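Long-range contacts in nidogen (Mus musculus, PDB 1NPE), which probably links laminin to other basement-membrane components, its G3 YWTD beta-propeller domain being the likely laminin-binding part: residues D164-P169 and L181-A186; T188-C193 and R202-G207; K219-T224 and M234-S239. All coordinates share one frame; numbering follows the deposited sequence.

Contact 1 of 3, residues D164-P169 and L181-A186; sequences DNLGLP and LCWVDA
Asp185 reaches across to the backbone of Leu166, Gly167 and Leu168, where one four-stranded blade of the YWTD beta-propeller begins. It stands where the Asp of the YWTD signature falls, the sequence here being Cys182-Trp183-Val184-Asp185. CG is anti to the backbone N (chi1 -163°); the side chain lies beside that of Pro169, its antiparallel, non-hydrogen-bonded partner, and both point the same way. Asp185 CB lies 4.1 Å from Leu168 O. CG sits near two successive peptide nitrogens, and each carboxylate oxygen accepts one. Asp185 OD2 takes Gly167 N at 2.8 Å on its syn lone pair, in a nearly straight bond (173°), and also lies close to Leu166 CA and Pro169 CD. Asp185 OD1 takes Leu168 N at 2.6 Å, the donor approaching from above the carboxylate plane. OD1 is also bonded to Gly187 N and Thr188 N, so three N-H groups grip this buried oxygen and fix the carboxylate between the entering loop and the turn after the strand. Next along the chain, Ala186 N donates to Leu168 O (2.9 Å). Two residues earlier in the strand, Trp183 meets Leu166, the two side chains crossing at about a right angle, with Leu166 CD2 3.3 Å from Trp183 NE1 and 3.5 Å from Trp183 CZ2.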
ATOM      1  N   ASP A 164     -19.404  -6.855  -2.192  1.00 26.13           N
ATOM      2  CA  ASP A 164     -20.374  -5.769  -2.148  1.00 26.34           C
ATOM      3  C   ASP A 164     -20.128  -4.849  -0.971  1.00 25.83           C
ATOM      4  O   ASP A 164     -19.553  -5.251   0.041  1.00 26.98           O
ATOM      5  CB  ASP A 164     -21.793  -6.330  -2.039  1.00 28.15           C
ATOM      6  CG  ASP A 164     -22.218  -7.098  -3.271  1.00 31.81           C
ATOM      7  OD1 ASP A 164     -21.492  -7.070  -4.294  1.00 31.14           O
ATOM      8  OD2 ASP A 164     -23.301  -7.721  -3.220  1.00 34.07           O
ATOM      9  N   ASN A 165     -20.601  -3.618  -1.106  1.00 25.51           N
ATOM     10  CA  ASN A 165     -20.468  -2.607  -0.069  1.00 25.31           C
ATOM     11  C   ASN A 165     -19.057  -2.457   0.485  1.00 22.98           C
ATOM     12  O   ASN A 165     -18.853  -2.403   1.697  1.00 25.01           O
ATOM     13  CB  ASN A 165     -21.471  -2.868   1.059  1.00 27.47           C
ATOM     14  CG  ASN A 165     -22.908  -2.772   0.592  1.00 29.94           C
ATOM     15  OD1 ASN A 165     -23.736  -3.623   0.919  1.00 31.49           O
ATOM     16  ND2 ASN A 165     -23.214  -1.731  -0.181  1.00 31.46           N
ATOM     17  N   LEU A 166     -18.083  -2.470  -0.416  1.00 21.50           N
ATOM     18  CA  LEU A 166     -16.680  -2.281  -0.060  1.00 18.61           C
ATOM     19  C   LEU A 166     -16.207  -1.089  -0.880  1.00 17.04           C
ATOM     20  O   LEU A 166     -16.634  -0.917  -2.021  1.00 17.94           O
ATOM     21  CB  LEU A 166     -15.835  -3.511  -0.424  1.00 18.01           C
ATOM     22  CG  LEU A 166     -15.934  -4.808   0.388  1.00 18.37           C
ATOM     23  CD1 LEU A 166     -14.995  -5.864  -0.209  1.00 15.98           C
ATOM     24  CD2 LEU A 166     -15.562  -4.546   1.832  1.00 16.96           C
ATOM     25  N   GLY A 167     -15.353  -0.257  -0.291  1.00 16.52           N
ATOM     26  CA  GLY A 167     -14.833   0.898  -0.998  1.00 15.76           C
ATOM     27  C   GLY A 167     -13.326   0.803  -1.123  1.00 16.93           C
ATOM     28  O   GLY A 167     -12.794   0.521  -2.197  1.00 19.32           O
ATOM     29  N   LEU A 168     -12.634   1.048  -0.018  1.00 15.35           N
ATOM     30  CA  LEU A 168     -11.186   0.972   0.017  1.00 13.45           C
ATOM     31  C   LEU A 168     -10.747   0.126   1.220  1.00 13.11           C
ATOM     32  O   LEU A 168     -10.377   0.667   2.271  1.00 15.79           O
ATOM     33  CB  LEU A 168     -10.583   2.383   0.098  1.00 12.09           C
ATOM     34  CG  LEU A 168     -10.909   3.370  -1.035  1.00 14.25           C
ATOM     35  CD1 LEU A 168     -10.361   4.770  -0.706  1.00 13.28           C
ATOM     36  CD2 LEU A 168     -10.342   2.873  -2.360  1.00 13.44           C
ATOM     37  N   PRO A 169     -10.890  -1.213   1.124  1.00 12.55           N
ATOM     38  CA  PRO A 169     -10.476  -2.069   2.245  1.00 12.40           C
ATOM     39  C   PRO A 169      -8.952  -2.069   2.304  1.00 11.79           C
ATOM     40  O   PRO A 169      -8.294  -2.749   1.524  1.00 11.81           O
ATOM     41  CB  PRO A 169     -11.050  -3.437   1.868  1.00 11.82           C
ATOM     42  CG  PRO A 169     -11.076  -3.414   0.372  1.00 10.65           C
ATOM     43  CD  PRO A 169     -11.547  -2.006   0.070  1.00 11.68           C
ATOM     44  N   LEU A 181     -13.011 -12.185  11.178  1.00 17.98           N
ATOM     45  CA  LEU A 181     -12.157 -11.490  10.233  1.00 15.95           C
ATOM     46  C   LEU A 181     -12.704 -10.065  10.134  1.00 15.17           C
ATOM     47  O   LEU A 181     -13.855  -9.852   9.766  1.00 14.18           O
ATOM     48  CB  LEU A 181     -12.195 -12.162   8.859  1.00 12.63           C
ATOM     49  CG  LEU A 181     -11.353 -11.504   7.760  1.00 12.34           C
ATOM     50  CD1 LEU A 181      -9.877 -11.594   8.112  1.00 12.86           C
ATOM     51  CD2 LEU A 181     -11.618 -12.162   6.412  1.00 14.48           C
ATOM     52  N   CYS A 182     -11.883  -9.094  10.493  1.00 13.52           N
ATOM     53  CA  CYS A 182     -12.301  -7.707  10.433  1.00 12.61           C
ATOM     54  C   CYS A 182     -11.403  -6.907   9.503  1.00 11.92           C
ATOM     55  O   CYS A 182     -10.217  -7.182   9.397  1.00 13.41           O
ATOM     56  CB  CYS A 182     -12.242  -7.076  11.820  1.00 13.99           C
ATOM     57  SG  CYS A 182     -13.132  -7.969  13.129  1.00 16.37           S
ATOM     58  N   TRP A 183     -11.978  -5.919   8.831  1.00 10.50           N
ATOM     59  CA  TRP A 183     -11.212  -5.054   7.949  1.00 11.06           C
ATOM     60  C   TRP A 183     -11.637  -3.618   8.192  1.00 11.60           C
ATOM     61  O   TRP A 183     -12.666  -3.377   8.817  1.00 11.16           O
ATOM     62  CB  TRP A 183     -11.413  -5.436   6.475  1.00  9.99           C
ATOM     63  CG  TRP A 183     -12.792  -5.238   5.935  1.00 11.54           C
ATOM     64  CD1 TRP A 183     -13.321  -4.078   5.435  1.00 11.42           C
ATOM     65  CD2 TRP A 183     -13.804  -6.242   5.775  1.00 10.83           C
ATOM     66  NE1 TRP A 183     -14.595  -4.301   4.972  1.00 12.59           N
ATOM     67  CE2 TRP A 183     -14.918  -5.620   5.166  1.00 10.90           C
ATOM     68  CE3 TRP A 183     -13.875  -7.607   6.085  1.00 12.21           C
ATOM     69  CZ2 TRP A 183     -16.091  -6.315   4.854  1.00 12.42           C
ATOM     70  CZ3 TRP A 183     -15.044  -8.302   5.774  1.00 14.55           C
ATOM     71  CH2 TRP A 183     -16.136  -7.651   5.164  1.00 15.01           C
ATOM     72  N   VAL A 184     -10.796  -2.673   7.784  1.00 11.78           N
ATOM     73  CA  VAL A 184     -11.103  -1.250   7.918  1.00 10.86           C
ATOM     74  C   VAL A 184     -11.196  -0.726   6.490  1.00 11.69           C
ATOM     75  O   VAL A 184     -10.366  -1.056   5.641  1.00 10.93           O
ATOM     76  CB  VAL A 184     -10.041  -0.488   8.749  1.00 11.64           C
ATOM     77  CG1 VAL A 184     -10.078  -0.968  10.192  1.00  9.99           C
ATOM     78  CG2 VAL A 184      -8.644  -0.672   8.157  1.00  9.99           C
ATOM     79  N   ASP A 185     -12.224   0.068   6.225  1.00 13.54           N
ATOM     80  CA  ASP A 185     -12.477   0.561   4.878  1.00 15.21           C
ATOM     81  C   ASP A 185     -12.484   2.080   4.820  1.00 15.06           C
ATOM     82  O   ASP A 185     -13.344   2.723   5.409  1.00 13.73           O
ATOM     83  CB  ASP A 185     -13.821  -0.011   4.410  1.00 16.87           C
ATOM     84  CG  ASP A 185     -14.023   0.084   2.907  1.00 20.63           C
ATOM     85  OD1 ASP A 185     -13.806   1.166   2.333  1.00 21.62           O
ATOM     86  OD2 ASP A 185     -14.431  -0.928   2.299  1.00 21.31           O
ATOM     87  N   ALA A 186     -11.539   2.648   4.075  1.00 15.36           N
ATOM     88  CA  ALA A 186     -11.436   4.102   3.953  1.00 16.24           C
ATOM     89  C   ALA A 186     -12.379   4.681   2.902  1.00 17.75           C
ATOM     90  O   ALA A 186     -12.366   5.888   2.649  1.00 20.11           O
ATOM     91  CB  ALA A 186     -10.000   4.509   3.667  1.00 14.44           C
TER

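Contact 2 of 3, residues T188-C193 and R202-G207; sequences THRAEC and RKVLEG. With CD (cadmium ion), chain D.
Val204 CG2 rests over the centre of one face of the Arg190 guanidinium, 4.1 Å above its plane, while carboxylates meet the edge. There Arg190 NH1 forms a salt bridge to Glu206 OE1 (2.9 Å), the carboxylate turned 81° from the guanidinium, and Arg190 NE makes a long one to Glu192 OE2. The Arg202 guanidinium also offers its edge: Arg202 NH1 points almost straight at Glu192 OE1 (3.3 Å, 177°), and Arg202 NH2 bonds to Asp164 O. The His189 ring bonds cadmium through NE2 (2.1 Å), two waters are also bound to the metal, and His189 ND1 donates to Gln209 O. Beneath the charges, strands 190-193 and 202-206 of one propeller blade run antiparallel. Leu205 N bonds to Ala191 O at 2.9 Å and Lys203 N to Cys193 O at 2.9 Å. On the face opposite the salt bridges, Ala191 CB meets Leu205 CB, and Cys193 is disulfide-bonded to Cys182. An alanine at Arg190 would probably leave the Glu206 carboxylate without this cationic mate and strip the cover from Val204 CG2. Because Glu192 lies between two arginines, its negative charge is likely to be stabilised, and it in turn would offset their mutual repulsion across the blade's outer pair of strands.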
ATOM      1  N   THR A 188     -15.911   3.252   2.620  1.00 19.92           N
ATOM      2  CA  THR A 188     -17.212   3.177   3.276  1.00 20.63           C
ATOM      3  C   THR A 188     -17.114   3.788   4.682  1.00 20.75           C
ATOM      4  O   THR A 188     -18.109   3.873   5.403  1.00 19.95           O
ATOM      5  CB  THR A 188     -17.695   1.714   3.418  1.00 22.03           C
ATOM      6  OG1 THR A 188     -16.745   0.964   4.185  1.00 21.91           O
ATOM      7  CG2 THR A 188     -17.869   1.066   2.046  1.00 22.56           C
ATOM      8  N   HIS A 189     -15.897   4.178   5.066  1.00 21.11           N
ATOM      9  CA  HIS A 189     -15.613   4.785   6.369  1.00 22.52           C
ATOM     10  C   HIS A 189     -16.031   3.933   7.561  1.00 22.73           C
ATOM     11  O   HIS A 189     -16.620   4.431   8.523  1.00 22.51           O
ATOM     12  CB  HIS A 189     -16.223   6.190   6.454  1.00 21.60           C
ATOM     13  CG  HIS A 189     -15.696   7.124   5.412  1.00 24.77           C
ATOM     14  ND1 HIS A 189     -14.402   7.604   5.433  1.00 25.19           N
ATOM     15  CD2 HIS A 189     -16.261   7.607   4.282  1.00 23.71           C
ATOM     16  CE1 HIS A 189     -14.193   8.340   4.357  1.00 25.11           C
ATOM     17  NE2 HIS A 189     -15.304   8.358   3.642  1.00 27.45           N
ATOM     18  N   ARG A 190     -15.719   2.642   7.495  1.00 23.04           N
ATOM     19  CA  ARG A 190     -16.066   1.757   8.585  1.00 23.45           C
ATOM     20  C   ARG A 190     -15.193   0.522   8.764  1.00 21.00           C
ATOM     21  O   ARG A 190     -14.245   0.294   8.011  1.00 20.70           O
ATOM     22  CB  ARG A 190     -17.560   1.393   8.524  1.00 27.31           C
ATOM     23  CG  ARG A 190     -18.085   0.781   7.239  1.00 31.94           C
ATOM     24  CD  ARG A 190     -19.552   1.199   7.047  1.00 34.72           C
ATOM     25  NE  ARG A 190     -20.397   0.149   6.478  1.00 38.18           N
ATOM     26  CZ  ARG A 190     -21.731   0.196   6.443  1.00 42.16           C
ATOM     27  NH1 ARG A 190     -22.379   1.248   6.938  1.00 43.09           N
ATOM     28  NH2 ARG A 190     -22.426  -0.829   5.960  1.00 39.77           N
ATOM     29  N   ALA A 191     -15.444  -0.187   9.859  1.00 18.17           N
ATOM     30  CA  ALA A 191     -14.747  -1.422  10.171  1.00 17.14           C
ATOM     31  C   ALA A 191     -15.811  -2.510  10.121  1.00 17.03           C
ATOM     32  O   ALA A 191     -16.914  -2.337  10.640  1.00 16.16           O
ATOM     33  CB  ALA A 191     -14.125  -1.352  11.559  1.00 15.38           C
ATOM     34  N   GLU A 192     -15.513  -3.608   9.440  1.00 17.24           N
ATOM     35  CA  GLU A 192     -16.472  -4.694   9.349  1.00 17.86           C
ATOM     36  C   GLU A 192     -15.835  -6.010   9.746  1.00 19.53           C
ATOM     37  O   GLU A 192     -14.665  -6.258   9.448  1.00 19.87           O
ATOM     38  CB  GLU A 192     -17.057  -4.791   7.940  1.00 16.49           C
ATOM     39  CG  GLU A 192     -17.748  -3.515   7.476  1.00 19.86           C
ATOM     40  CD  GLU A 192     -18.656  -3.731   6.285  1.00 18.76           C
ATOM     41  OE1 GLU A 192     -19.564  -4.579   6.372  1.00 24.95           O
ATOM     42  OE2 GLU A 192     -18.482  -3.047   5.264  1.00 21.97           O
ATOM     43  N   CYS A 193     -16.602  -6.824  10.464  1.00 20.36           N
ATOM     44  CA  CYS A 193     -16.141  -8.125  10.913  1.00 20.82           C
ATOM     45  C   CYS A 193     -17.100  -9.169  10.397  1.00 22.25           C
ATOM     46  O   CYS A 193     -18.294  -8.904  10.225  1.00 20.83           O
ATOM     47  CB  CYS A 193     -16.089  -8.206  12.438  1.00 20.81           C
ATOM     48  SG  CYS A 193     -14.946  -7.038  13.231  1.00 22.24           S
ATOM     49  N   ARG A 202     -22.314  -9.430   8.435  1.00 25.72           N
ATOM     50  CA  ARG A 202     -21.254  -8.496   8.787  1.00 25.09           C
ATOM     51  C   ARG A 202     -21.592  -7.502   9.903  1.00 25.70           C
ATOM     52  O   ARG A 202     -22.565  -6.752   9.799  1.00 26.47           O
ATOM     53  CB  ARG A 202     -20.854  -7.669   7.568  1.00 23.98           C
ATOM     54  CG  ARG A 202     -20.453  -8.417   6.324  1.00 21.12           C
ATOM     55  CD  ARG A 202     -19.815  -7.396   5.412  1.00 22.88           C
ATOM     56  NE  ARG A 202     -19.806  -7.772   4.012  1.00 24.38           N
ATOM     57  CZ  ARG A 202     -19.631  -6.911   3.018  1.00 22.00           C
ATOM     58  NH1 ARG A 202     -19.450  -5.618   3.268  1.00 21.26           N
ATOM     59  NH2 ARG A 202     -19.638  -7.348   1.769  1.00 25.39           N
ATOM     60  N   LYS A 203     -20.764  -7.480  10.947  1.00 25.86           N
ATOM     61  CA  LYS A 203     -20.922  -6.531  12.048  1.00 27.24           C
ATOM     62  C   LYS A 203     -20.257  -5.277  11.517  1.00 27.87           C
ATOM     63  O   LYS A 203     -19.184  -5.366  10.919  1.00 28.78           O
ATOM     64  CB  LYS A 203     -20.105  -6.947  13.265  1.00 29.91           C
ATOM     65  CG  LYS A 203     -20.695  -7.951  14.218  1.00 35.43           C
ATOM     66  CD  LYS A 203     -19.726  -8.054  15.402  1.00 39.57           C
ATOM     67  CE  LYS A 203     -20.127  -9.103  16.422  1.00 41.81           C
ATOM     68  NZ  LYS A 203     -19.027  -9.307  17.406  1.00 43.96           N
ATOM     69  N   VAL A 204     -20.853  -4.111  11.732  1.00 27.78           N
ATOM     70  CA  VAL A 204     -20.221  -2.896  11.246  1.00 27.61           C
ATOM     71  C   VAL A 204     -20.112  -1.777  12.277  1.00 28.20           C
ATOM     72  O   VAL A 204     -21.041  -1.511  13.036  1.00 28.74           O
ATOM     73  CB  VAL A 204     -20.891  -2.341   9.936  1.00 29.88           C
ATOM     74  CG1 VAL A 204     -21.421  -3.470   9.063  1.00 28.83           C
ATOM     75  CG2 VAL A 204     -21.967  -1.335  10.245  1.00 30.57           C
ATOM     76  N   LEU A 205     -18.936  -1.163  12.317  1.00 27.78           N
ATOM     77  CA  LEU A 205     -18.659  -0.039  13.191  1.00 27.78           C
ATOM     78  C   LEU A 205     -18.481   1.152  12.250  1.00 28.22           C
ATOM     79  O   LEU A 205     -17.659   1.105  11.341  1.00 26.46           O
ATOM     80  CB  LEU A 205     -17.374  -0.275  13.989  1.00 28.94           C
ATOM     81  CG  LEU A 205     -16.871   0.937  14.784  1.00 30.88           C
ATOM     82  CD1 LEU A 205     -17.903   1.347  15.823  1.00 31.48           C
ATOM     83  CD2 LEU A 205     -15.539   0.620  15.442  1.00 33.27           C
ATOM     84  N   GLU A 206     -19.262   2.207  12.456  1.00 29.67           N
ATOM     85  CA  GLU A 206     -19.185   3.390  11.605  1.00 30.10           C
ATOM     86  C   GLU A 206     -18.344   4.521  12.184  1.00 29.24           C
ATOM     87  O   GLU A 206     -17.913   4.467  13.336  1.00 28.71           O
ATOM     88  CB  GLU A 206     -20.594   3.908  11.312  1.00 32.30           C
ATOM     89  CG  GLU A 206     -21.555   2.835  10.828  1.00 35.99           C
ATOM     90  CD  GLU A 206     -22.308   3.243   9.576  1.00 40.67           C
ATOM     91  OE1 GLU A 206     -21.650   3.506   8.539  1.00 41.55           O
ATOM     92  OE2 GLU A 206     -23.558   3.295   9.629  1.00 41.96           O
ATOM     93  N   GLY A 207     -18.097   5.533  11.359  1.00 28.79           N
ATOM     94  CA  GLY A 207     -17.342   6.694  11.796  1.00 27.83           C
ATOM     95  C   GLY A 207     -15.835   6.688  11.636  1.00 27.36           C
ATOM     96  O   GLY A 207     -15.169   7.574  12.184  1.00 29.28           O
TER
HETATM   97 CD    CD D5003     -15.055   9.389   1.860  1.00 45.34          CD
HETATM   98  O   HOH W   1     -13.124  10.684   2.236  1.00 35.39           O
HETATM   99  O   HOH W   2     -16.932   9.773   1.912  1.00 35.44           O

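Contact 3 of 3, residues K219-T224 and M234-S239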
ATOM      1  N   LYS A 219     -10.990  -8.415  22.062  1.00 41.94           N
ATOM      2  CA  LYS A 219     -12.206  -7.693  21.688  1.00 41.35           C
ATOM      3  C   LYS A 219     -11.908  -6.306  21.091  1.00 39.60           C
ATOM      4  O   LYS A 219     -12.787  -5.677  20.499  1.00 39.73           O
ATOM      5  CB  LYS A 219     -13.115  -7.543  22.918  1.00 42.11           C
ATOM      6  CG  LYS A 219     -12.376  -7.079  24.179  1.00 43.31           C
ATOM      7  CD  LYS A 219     -13.328  -6.712  25.314  1.00 45.33           C
ATOM      8  CE  LYS A 219     -14.200  -7.887  25.748  1.00 45.25           C
ATOM      9  NZ  LYS A 219     -15.219  -7.467  26.766  1.00 45.59           N
ATOM     10  N   ASN A 220     -10.669  -5.844  21.249  1.00 36.89           N
ATOM     11  CA  ASN A 220     -10.252  -4.534  20.749  1.00 34.28           C
ATOM     12  C   ASN A 220      -9.564  -4.508  19.382  1.00 30.80           C
ATOM     13  O   ASN A 220      -8.776  -5.392  19.042  1.00 29.35           O
ATOM     14  CB  ASN A 220      -9.328  -3.852  21.767  1.00 35.85           C
ATOM     15  CG  ASN A 220     -10.082  -3.067  22.825  1.00 36.76           C
ATOM     16  OD1 ASN A 220     -11.292  -3.208  22.984  1.00 39.76           O
ATOM     17  ND2 ASN A 220      -9.358  -2.222  23.554  1.00 38.04           N
ATOM     18  N   LEU A 221      -9.870  -3.475  18.607  1.00 26.88           N
ATOM     19  CA  LEU A 221      -9.250  -3.279  17.302  1.00 24.34           C
ATOM     20  C   LEU A 221      -8.368  -2.047  17.399  1.00 22.37           C
ATOM     21  O   LEU A 221      -8.726  -1.073  18.054  1.00 20.20           O
ATOM     22  CB  LEU A 221     -10.296  -3.038  16.204  1.00 23.28           C
ATOM     23  CG  LEU A 221     -11.170  -4.193  15.727  1.00 23.74           C
ATOM     24  CD1 LEU A 221     -12.022  -3.705  14.560  1.00 23.53           C
ATOM     25  CD2 LEU A 221     -10.315  -5.383  15.309  1.00 21.44           C
ATOM     26  N   TYR A 222      -7.205  -2.101  16.766  1.00 20.64           N
ATOM     27  CA  TYR A 222      -6.300  -0.960  16.768  1.00 19.01           C
ATOM     28  C   TYR A 222      -5.990  -0.640  15.316  1.00 17.16           C
ATOM     29  O   TYR A 222      -5.438  -1.478  14.597  1.00 16.20           O
ATOM     30  CB  TYR A 222      -5.005  -1.282  17.518  1.00 20.03           C
ATOM     31  CG  TYR A 222      -5.205  -1.608  18.977  1.00 20.44           C
ATOM     32  CD1 TYR A 222      -5.433  -2.919  19.389  1.00 20.02           C
ATOM     33  CD2 TYR A 222      -5.180  -0.604  19.945  1.00 19.66           C
ATOM     34  CE1 TYR A 222      -5.634  -3.226  20.730  1.00 20.84           C
ATOM     35  CE2 TYR A 222      -5.383  -0.900  21.292  1.00 20.62           C
ATOM     36  CZ  TYR A 222      -5.609  -2.212  21.674  1.00 21.41           C
ATOM     37  OH  TYR A 222      -5.817  -2.514  22.996  1.00 24.91           O
ATOM     38  N   TYR A 223      -6.379   0.554  14.876  1.00 14.39           N
ATOM     39  CA  TYR A 223      -6.115   0.953  13.505  1.00 13.79           C
ATOM     40  C   TYR A 223      -5.383   2.287  13.371  1.00 13.37           C
ATOM     41  O   TYR A 223      -5.439   3.137  14.262  1.00 12.02           O
ATOM     42  CB  TYR A 223      -7.408   0.956  12.673  1.00 11.30           C
ATOM     43  CG  TYR A 223      -8.394   2.066  12.963  1.00 12.12           C
ATOM     44  CD1 TYR A 223      -8.345   3.271  12.258  1.00 12.58           C
ATOM     45  CD2 TYR A 223      -9.422   1.890  13.892  1.00 13.72           C
ATOM     46  CE1 TYR A 223      -9.300   4.271  12.465  1.00 13.00           C
ATOM     47  CE2 TYR A 223     -10.379   2.881  14.109  1.00 12.94           C
ATOM     48  CZ  TYR A 223     -10.312   4.066  13.389  1.00 13.40           C
ATOM     49  OH  TYR A 223     -11.269   5.033  13.578  1.00 15.60           O
ATOM     50  N   THR A 224      -4.672   2.443  12.256  1.00 14.34           N
ATOM     51  CA  THR A 224      -3.945   3.673  11.971  1.00 13.45           C
ATOM     52  C   THR A 224      -4.816   4.502  11.042  1.00 14.58           C
ATOM     53  O   THR A 224      -5.424   3.966  10.109  1.00 15.43           O
ATOM     54  CB  THR A 224      -2.590   3.395  11.303  1.00 14.56           C
ATOM     55  OG1 THR A 224      -2.791   2.673  10.080  1.00 13.24           O
ATOM     56  CG2 THR A 224      -1.691   2.591  12.248  1.00 10.75           C
ATOM     57  N   MET A 234     -10.611   0.547  19.138  1.00 30.96           N
ATOM     58  CA  MET A 234     -12.064   0.406  19.107  1.00 35.70           C
ATOM     59  C   MET A 234     -12.500  -0.952  19.646  1.00 36.95           C
ATOM     60  O   MET A 234     -11.832  -1.961  19.421  1.00 37.50           O
ATOM     61  CB  MET A 234     -12.586   0.576  17.671  1.00 38.88           C
ATOM     62  CG  MET A 234     -12.368   1.960  17.057  1.00 43.28           C
ATOM     63  SD  MET A 234     -13.512   3.242  17.650  1.00 52.47           S
ATOM     64  CE  MET A 234     -13.554   4.384  16.204  1.00 51.47           C
ATOM     65  N   ASP A 235     -13.611  -0.963  20.378  1.00 39.56           N
ATOM     66  CA  ASP A 235     -14.162  -2.198  20.943  1.00 41.04           C
ATOM     67  C   ASP A 235     -15.246  -2.702  19.988  1.00 41.48           C
ATOM     68  O   ASP A 235     -16.171  -1.963  19.641  1.00 41.18           O
ATOM     69  CB  ASP A 235     -14.756  -1.929  22.330  1.00 42.58           C
ATOM     70  CG  ASP A 235     -15.165  -3.205  23.068  1.00 44.68           C
ATOM     71  OD1 ASP A 235     -15.476  -4.237  22.429  1.00 44.97           O
ATOM     72  OD2 ASP A 235     -15.189  -3.163  24.318  1.00 46.06           O
ATOM     73  N   LEU A 236     -15.122  -3.962  19.580  1.00 42.27           N
ATOM     74  CA  LEU A 236     -16.055  -4.593  18.648  1.00 42.90           C
ATOM     75  C   LEU A 236     -17.525  -4.520  19.058  1.00 43.36           C
ATOM     76  O   LEU A 236     -18.318  -3.812  18.430  1.00 42.29           O
ATOM     77  CB  LEU A 236     -15.678  -6.066  18.429  1.00 43.11           C
ATOM     78  CG  LEU A 236     -14.392  -6.465  17.696  1.00 42.42           C
ATOM     79  CD1 LEU A 236     -14.415  -7.968  17.497  1.00 42.84           C
ATOM     80  CD2 LEU A 236     -14.317  -5.788  16.350  1.00 42.87           C
ATOM     81  N   ALA A 237     -17.868  -5.246  20.121  1.00 44.13           N
ATOM     82  CA  ALA A 237     -19.232  -5.328  20.637  1.00 45.57           C
ATOM     83  C   ALA A 237     -19.921  -3.993  20.922  1.00 46.61           C
ATOM     84  O   ALA A 237     -20.859  -3.613  20.211  1.00 47.46           O
ATOM     85  CB  ALA A 237     -19.258  -6.206  21.865  1.00 45.74           C
ATOM     86  N   ILE A 238     -19.459  -3.275  21.941  1.00 46.29           N
ATOM     87  CA  ILE A 238     -20.077  -1.998  22.289  1.00 45.82           C
ATOM     88  C   ILE A 238     -19.935  -0.911  21.219  1.00 45.97           C
ATOM     89  O   ILE A 238     -20.571   0.141  21.316  1.00 46.24           O
ATOM     90  CB  ILE A 238     -19.548  -1.469  23.641  1.00 45.92           C
ATOM     91  CG1 ILE A 238     -18.055  -1.151  23.536  1.00 45.58           C
ATOM     92  CG2 ILE A 238     -19.821  -2.491  24.750  1.00 44.93           C
ATOM     93  CD1 ILE A 238     -17.475  -0.571  24.800  1.00 44.78           C
ATOM     94  N   SER A 239     -19.131  -1.191  20.191  1.00 45.76           N
ATOM     95  CA  SER A 239     -18.897  -0.262  19.084  1.00 45.83           C
ATOM     96  C   SER A 239     -18.531   1.147  19.556  1.00 45.19           C
ATOM     97  O   SER A 239     -19.043   2.151  19.048  1.00 47.29           O
ATOM     98  CB  SER A 239     -20.125  -0.217  18.167  1.00 47.10           C
ATOM     99  OG  SER A 239     -20.401  -1.489  17.611  1.00 47.83           O
TER
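Leu236 CD2 presses against Leu221, 3.6 Å from both Leu221 CG and Leu221 CD1, and the two side chains cross at about a right angle. On the same face of the hairpin as Leu221, Met234 meets Tyr223 at the ring edge: Met234 CG lies in the ring plane, 3.7 Å from Tyr223 CE2. The Met234 chain bends at chi2 (-77°), which sets SD, and chi3 carries the methyl, Met234 CE, to 3.5 Å from Tyr223 OH. The other face carries Asn220 and Asp235, a non-hydrogen-bonded pair whose amide and carboxylate planes are turned 67° apart. Asn220 OD1 lies against Asp235 CA and CB, while Lys219 NZ remains 5.0 Å from Asp235 OD2, near enough only for a probable weak electrostatic pull.

The backbone sets this register. Leu221 N donates to Met234 O at 2.6 Å, Met234 N returns the bond to Leu221 O at 2.7 Å, and Leu236 N reaches Lys219 O at 3.0 Å just past the end of strand 230-235. Beyond it the chain turns, and Ser239 OG donates to Leu236 O, drawing the turn closed.

Farther out, strand 211-217 supports one side through Val214 on Tyr223 and Ser216 on Leu221, while Met242 of strand 240-245 packs on both Asn220 and Asp235. Thr224 OG1 is bonded to Ala213 N and Tyr254 O. Tyr222, Tyr223 and Thr224 follow the YWTD signature with a tyrosine in the tryptophan position, and the antiparallel pairing of strands 220-225 and 230-235 forms the middle of a four-stranded beta-propeller blade.

In the fold
From the N terminus, contact 1 comes first: its loop leaves strand 159-162 of one blade and enters strand 169-175 of the next, and the chain returns on strand 180-185 to close it. Contact 2 then closes the outer hairpin of that same blade, strand 190-195 with strand 201-206. Contact 3 closes the central hairpin of the following blade. The three lie in series, none nested or crossing. Contacts 1 and 2 share one sheet and are joined by the Cys182-Cys193 disulfide. Contact 3 packs against them across the blade boundary, Leu236 on Cys193 and Met234 on Leu205, with Tyr223 touching Val184.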